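Local coordinates for protein ADP-ribose pyrophosphatase MutT (Rickettsia felis, PDB 4KYX) that probably hydrolyses nucleoside diphosphate derivatives or oxidised nucleotides such as 8-oxo-dGTP, as a magnesium-dependent enzyme of the Nudix family, at residues N11-N23 and A45-A59. Numbering follows the deposited sequence.
Sequences NHPRIGIGILIFN and AGGHLEFGETFEECA
Ile17 shows how one branched residue can tie a strand to the helix that follows its neighbour. Its backbone N donates an almost straight bond to Gly47 O (2.7 Å), and Gly47 N answers to Ile17 O, binding strands 14-22 and 45-48 antiparallel. CB lies near both Gly47 O and Cys58 SG, each 3.8 Å away. At CB the chain forks: CG1, anti to the carbonyl carbon (chi1 -65°), presses on Cys58 SG at 3.4 Å, whereas CG2 reaches the Ala59 backbone, 4.1 Å from Ala59 CA. The tip, CD1, meets Phe55 CD1 at 3.9 Å, the two side chains crossing at about a right angle. Two residues further along the strand, Ile19 CG1 rests on Ala59 CB (3.6 Å).

Near the start of the strand the contact turns polar. The Arg14 guanidinium lies flat on the His48 ring, centres 4.0 Å apart and planes 20° apart, with NH2 over CD2; His48 NE2 is itself hydrogen-bonded to Tyr91 OH. Arg14 NH2 also donates to a water that bridges Ile15 O and Leu49 O, while Leu49 N donates a hydrogen bond to Ile15 O directly.

A capping box of Thr54 and Glu57 starts helix 55-67, which in Nudix proteins belongs to the Nudix box. This helix packs against the isoleucine face of strand 14-22, which runs between strand 45-48 and the parallel strand 89-99.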
loop_
_atom_site.group_PDB
_atom_site.type_symbol
_atom_site.label_atom_id
_atom_site.label_comp_id
_atom_site.label_asym_id
_atom_site.label_seq_id
_atom_site.Cartn_x
_atom_site.Cartn_y
_atom_site.Cartn_z
ATOM N N ASN A 11 6.102 1.607 17.246
ATOM C CA ASN A 11 5.708 2.572 16.214
ATOM C C ASN A 11 5.650 1.903 14.841
ATOM O O ASN A 11 6.596 1.965 14.068
ATOM C CB ASN A 11 6.698 3.741 16.194
ATOM C CG ASN A 11 6.231 4.903 15.341
ATOM O OD1 ASN A 11 5.100 4.927 14.839
ATOM N ND2 ASN A 11 7.106 5.888 15.175
ATOM N N HIS A 12 4.533 1.255 14.564
ATOM C CA HIS A 12 4.308 0.547 13.311
ATOM C C HIS A 12 3.951 1.490 12.126
ATOM O O HIS A 12 3.232 2.481 12.292
ATOM C CB HIS A 12 3.155 -0.446 13.508
ATOM C CG HIS A 12 3.438 -1.506 14.529
ATOM N ND1 HIS A 12 2.462 -2.032 15.348
ATOM C CD2 HIS A 12 4.590 -2.137 14.864
ATOM C CE1 HIS A 12 2.995 -2.956 16.126
ATOM N NE2 HIS A 12 4.287 -3.045 15.849
ATOM N N PRO A 13 4.413 1.142 10.912
ATOM C CA PRO A 13 3.914 1.779 9.696
ATOM C C PRO A 13 2.366 1.760 9.620
ATOM O O PRO A 13 1.736 0.752 9.945
ATOM C CB PRO A 13 4.525 0.895 8.584
ATOM C CG PRO A 13 5.743 0.331 9.196
ATOM C CD PRO A 13 5.358 0.044 10.606
ATOM N N ARG A 14 1.784 2.864 9.185
ATOM C CA ARG A 14 0.336 2.971 9.096
ATOM C C ARG A 14 -0.154 3.088 7.677
ATOM O O ARG A 14 0.557 3.543 6.834
ATOM C CB ARG A 14 -0.087 4.192 9.893
ATOM C CG ARG A 14 0.302 4.149 11.361
ATOM C CD ARG A 14 -0.726 3.436 12.250
ATOM N NE ARG A 14 -2.121 3.461 11.766
ATOM C CZ ARG A 14 -3.110 4.253 12.176
ATOM N NH1 ARG A 14 -2.935 5.222 13.086
ATOM N NH2 ARG A 14 -4.311 4.080 11.635
ATOM N N ILE A 15 -1.418 2.771 7.416
ATOM C CA ILE A 15 -1.905 2.839 6.089
ATOM C C ILE A 15 -2.866 4.027 5.969
ATOM O O ILE A 15 -3.840 4.133 6.701
ATOM C CB ILE A 15 -2.629 1.560 5.672
ATOM C CG1 ILE A 15 -1.651 0.372 5.700
ATOM C CG2 ILE A 15 -3.281 1.789 4.322
ATOM C CD1 ILE A 15 -2.219 -0.957 6.143
ATOM N N GLY A 16 -2.577 4.870 5.000
ATOM C CA GLY A 16 -3.344 6.070 4.712
ATOM C C GLY A 16 -3.998 5.882 3.355
ATOM O O GLY A 16 -3.450 5.250 2.452
ATOM N N ILE A 17 -5.160 6.478 3.165
ATOM C CA ILE A 17 -5.828 6.481 1.890
ATOM C C ILE A 17 -5.841 7.949 1.429
ATOM O O ILE A 17 -6.331 8.819 2.165
ATOM C CB ILE A 17 -7.282 5.930 2.044
ATOM C CG1 ILE A 17 -7.354 4.452 2.459
ATOM C CG2 ILE A 17 -8.128 6.275 0.826
ATOM C CD1 ILE A 17 -6.522 3.479 1.706
ATOM N N GLY A 18 -5.389 8.233 0.212
ATOM C CA GLY A 18 -5.611 9.554 -0.363
ATOM C C GLY A 18 -6.498 9.463 -1.573
ATOM O O GLY A 18 -6.394 8.570 -2.387
ATOM N N ILE A 19 -7.384 10.441 -1.703
ATOM C CA ILE A 19 -8.272 10.504 -2.846
ATOM C C ILE A 19 -8.085 11.742 -3.722
ATOM O O ILE A 19 -8.186 12.876 -3.241
ATOM C CB ILE A 19 -9.726 10.471 -2.395
ATOM C CG1 ILE A 19 -9.901 9.292 -1.410
ATOM C CG2 ILE A 19 -10.603 10.287 -3.632
ATOM C CD1 ILE A 19 -9.798 9.676 0.062
ATOM N N LEU A 20 -7.761 11.528 -4.989
ATOM C CA LEU A 20 -7.810 12.591 -5.965
ATOM C C LEU A 20 -9.255 12.684 -6.471
ATOM O O LEU A 20 -9.690 11.912 -7.294
ATOM C CB LEU A 20 -6.859 12.390 -7.116
ATOM C CG LEU A 20 -5.431 11.980 -6.772
ATOM C CD1 LEU A 20 -4.549 12.036 -8.023
ATOM C CD2 LEU A 20 -4.909 12.932 -5.717
ATOM N N ILE A 21 -9.953 13.719 -5.999
ATOM C CA ILE A 21 -11.342 13.951 -6.327
ATOM C C ILE A 21 -11.358 14.932 -7.478
ATOM O O ILE A 21 -10.751 16.037 -7.390
ATOM C CB ILE A 21 -12.120 14.637 -5.200
ATOM C CG1 ILE A 21 -12.011 13.877 -3.893
ATOM C CG2 ILE A 21 -13.585 14.779 -5.596
ATOM C CD1 ILE A 21 -12.347 14.748 -2.711
ATOM N N PHE A 22 -12.028 14.513 -8.550
ATOM C CA PHE A 22 -12.149 15.313 -9.767
ATOM C C PHE A 22 -13.527 15.885 -9.946
ATOM O O PHE A 22 -14.526 15.273 -9.579
ATOM C CB PHE A 22 -11.831 14.503 -11.003
ATOM C CG PHE A 22 -10.388 14.194 -11.183
ATOM C CD1 PHE A 22 -9.740 13.280 -10.385
ATOM C CD2 PHE A 22 -9.665 14.798 -12.196
ATOM C CE1 PHE A 22 -8.398 13.002 -10.567
ATOM C CE2 PHE A 22 -8.328 14.501 -12.392
ATOM C CZ PHE A 22 -7.690 13.606 -11.579
ATOM N N ASN A 23 -13.589 17.078 -10.527
ATOM C CA ASN A 23 -14.874 17.718 -10.883
ATOM C C ASN A 23 -15.169 17.525 -12.374
ATOM O O ASN A 23 -14.418 16.871 -13.057
ATOM C CB ASN A 23 -14.924 19.210 -10.429
ATOM C CG ASN A 23 -13.977 20.135 -11.196
ATOM O OD1 ASN A 23 -13.354 19.795 -12.214
ATOM N ND2 ASN A 23 -13.836 21.326 -10.664
ATOM N N ALA A 45 -8.111 14.943 -0.127
ATOM C CA ALA A 45 -8.935 14.232 0.821
ATOM C C ALA A 45 -8.269 12.906 1.208
ATOM O O ALA A 45 -7.472 12.329 0.404
ATOM C CB ALA A 45 -10.304 14.008 0.225
ATOM N N GLY A 46 -8.554 12.462 2.427
ATOM C CA GLY A 46 -8.096 11.149 2.874
ATOM C C GLY A 46 -7.786 11.093 4.337
ATOM O O GLY A 46 -8.034 12.025 5.057
ATOM N N GLY A 47 -7.303 9.949 4.774
ATOM C CA GLY A 47 -7.026 9.735 6.147
ATOM C C GLY A 47 -6.770 8.253 6.310
ATOM O O GLY A 47 -6.395 7.573 5.343
ATOM N N HIS A 48 -7.009 7.758 7.508
ATOM C CA HIS A 48 -6.524 6.427 7.856
ATOM C C HIS A 48 -7.483 5.338 7.399
ATOM O O HIS A 48 -8.702 5.465 7.558
ATOM C CB HIS A 48 -6.428 6.333 9.357
ATOM C CG HIS A 48 -5.266 7.056 9.920
ATOM N ND1 HIS A 48 -5.393 7.980 10.929
ATOM C CD2 HIS A 48 -3.941 6.980 9.644
ATOM C CE1 HIS A 48 -4.206 8.472 11.238
ATOM N NE2 HIS A 48 -3.306 7.882 10.477
ATOM N N LEU A 49 -6.946 4.247 6.856
ATOM C CA LEU A 49 -7.763 3.056 6.599
ATOM C C LEU A 49 -8.226 2.495 7.949
ATOM O O LEU A 49 -7.424 2.334 8.867
ATOM C CB LEU A 49 -6.928 1.990 5.854
ATOM C CG LEU A 49 -7.692 0.720 5.456
ATOM C CD1 LEU A 49 -8.791 0.975 4.435
ATOM C CD2 LEU A 49 -6.698 -0.250 4.883
ATOM N N GLU A 50 -9.512 2.228 8.092
ATOM C CA GLU A 50 -10.007 1.669 9.328
ATOM C C GLU A 50 -10.107 0.160 9.208
ATOM O O GLU A 50 -10.231 -0.404 8.109
ATOM C CB GLU A 50 -11.372 2.238 9.717
ATOM C CG GLU A 50 -11.324 3.699 10.120
ATOM C CD GLU A 50 -12.695 4.282 10.455
ATOM O OE1 GLU A 50 -13.680 3.526 10.542
ATOM O OE2 GLU A 50 -12.773 5.536 10.594
ATOM N N PHE A 51 -10.073 -0.500 10.357
ATOM C CA PHE A 51 -10.146 -1.963 10.379
ATOM C C PHE A 51 -11.402 -2.433 9.651
ATOM O O PHE A 51 -12.487 -1.950 9.923
ATOM C CB PHE A 51 -10.176 -2.489 11.805
ATOM C CG PHE A 51 -10.352 -3.986 11.900
ATOM C CD1 PHE A 51 -11.618 -4.586 11.842
ATOM C CD2 PHE A 51 -9.250 -4.800 12.067
ATOM C CE1 PHE A 51 -11.739 -5.972 11.932
ATOM C CE2 PHE A 51 -9.382 -6.174 12.165
ATOM C CZ PHE A 51 -10.632 -6.753 12.081
ATOM N N GLY A 52 -11.255 -3.416 8.770
ATOM C CA GLY A 52 -12.393 -4.026 8.118
ATOM C C GLY A 52 -12.816 -3.422 6.793
ATOM O O GLY A 52 -13.565 -4.062 6.075
ATOM N N GLU A 53 -12.301 -2.256 6.466
ATOM C CA GLU A 53 -12.617 -1.537 5.234
ATOM C C GLU A 53 -11.822 -1.961 4.012
ATOM O O GLU A 53 -10.661 -2.290 4.084
ATOM C CB GLU A 53 -12.357 -0.043 5.398
ATOM C CG GLU A 53 -13.161 0.712 6.401
ATOM C CD GLU A 53 -12.966 2.192 6.243
ATOM O OE1 GLU A 53 -13.957 2.828 5.838
ATOM O OE2 GLU A 53 -11.836 2.757 6.474
ATOM N N THR A 54 -12.468 -1.893 2.873
ATOM C CA THR A 54 -11.812 -1.892 1.609
ATOM C C THR A 54 -11.283 -0.491 1.316
ATOM O O THR A 54 -11.737 0.502 1.906
ATOM C CB THR A 54 -12.773 -2.345 0.471
ATOM O OG1 THR A 54 -13.651 -1.293 0.172
ATOM C CG2 THR A 54 -13.548 -3.659 0.867
ATOM N N PHE A 55 -10.310 -0.426 0.420
ATOM C CA PHE A 55 -9.710 0.861 0.044
ATOM C C PHE A 55 -10.803 1.715 -0.550
ATOM O O PHE A 55 -10.808 2.890 -0.274
ATOM C CB PHE A 55 -8.613 0.748 -0.991
ATOM C CG PHE A 55 -7.421 -0.117 -0.563
ATOM C CD1 PHE A 55 -7.091 -0.282 0.774
ATOM C CD2 PHE A 55 -6.664 -0.777 -1.526
ATOM C CE1 PHE A 55 -6.025 -1.098 1.134
ATOM C CE2 PHE A 55 -5.591 -1.565 -1.176
ATOM C CZ PHE A 55 -5.272 -1.725 0.146
ATOM N N GLU A 56 -11.735 1.108 -1.287
ATOM C CA GLU A 56 -12.758 1.861 -1.992
ATOM C C GLU A 56 -13.803 2.376 -1.009
ATOM O O GLU A 56 -14.221 3.532 -1.147
ATOM C CB GLU A 56 -13.422 1.038 -3.097
ATOM C CG GLU A 56 -12.464 0.683 -4.244
ATOM C CD GLU A 56 -11.631 -0.582 -3.941
ATOM O OE1 GLU A 56 -11.835 -1.331 -2.923
ATOM O OE2 GLU A 56 -10.712 -0.830 -4.749
ATOM N N GLU A 57 -14.172 1.573 -0.013
ATOM C CA GLU A 57 -15.111 2.011 1.049
ATOM C C GLU A 57 -14.522 3.213 1.814
ATOM O O GLU A 57 -15.197 4.183 2.120
ATOM C CB GLU A 57 -15.396 0.888 2.055
ATOM C CG GLU A 57 -16.352 -0.151 1.567
ATOM C CD GLU A 57 -16.359 -1.455 2.380
ATOM O OE1 GLU A 57 -15.440 -1.718 3.220
ATOM O OE2 GLU A 57 -17.327 -2.231 2.143
ATOM N N CYS A 58 -13.226 3.097 2.122
ATOM C CA CYS A 58 -12.565 4.103 2.923
ATOM C C CYS A 58 -12.557 5.410 2.163
ATOM O O CYS A 58 -12.902 6.461 2.711
ATOM C CB CYS A 58 -11.159 3.601 3.287
ATOM S SG CYS A 58 -10.218 4.858 4.198
ATOM N N ALA A 59 -12.200 5.340 0.887
ATOM C CA ALA A 59 -12.135 6.507 -0.006
ATOM C C ALA A 59 -13.484 7.230 -0.077
ATOM O O ALA A 59 -13.579 8.463 0.212
ATOM C CB ALA A 59 -11.673 6.108 -1.389
HETATM O O HOH W 1 -4.729 3.005 9.061
#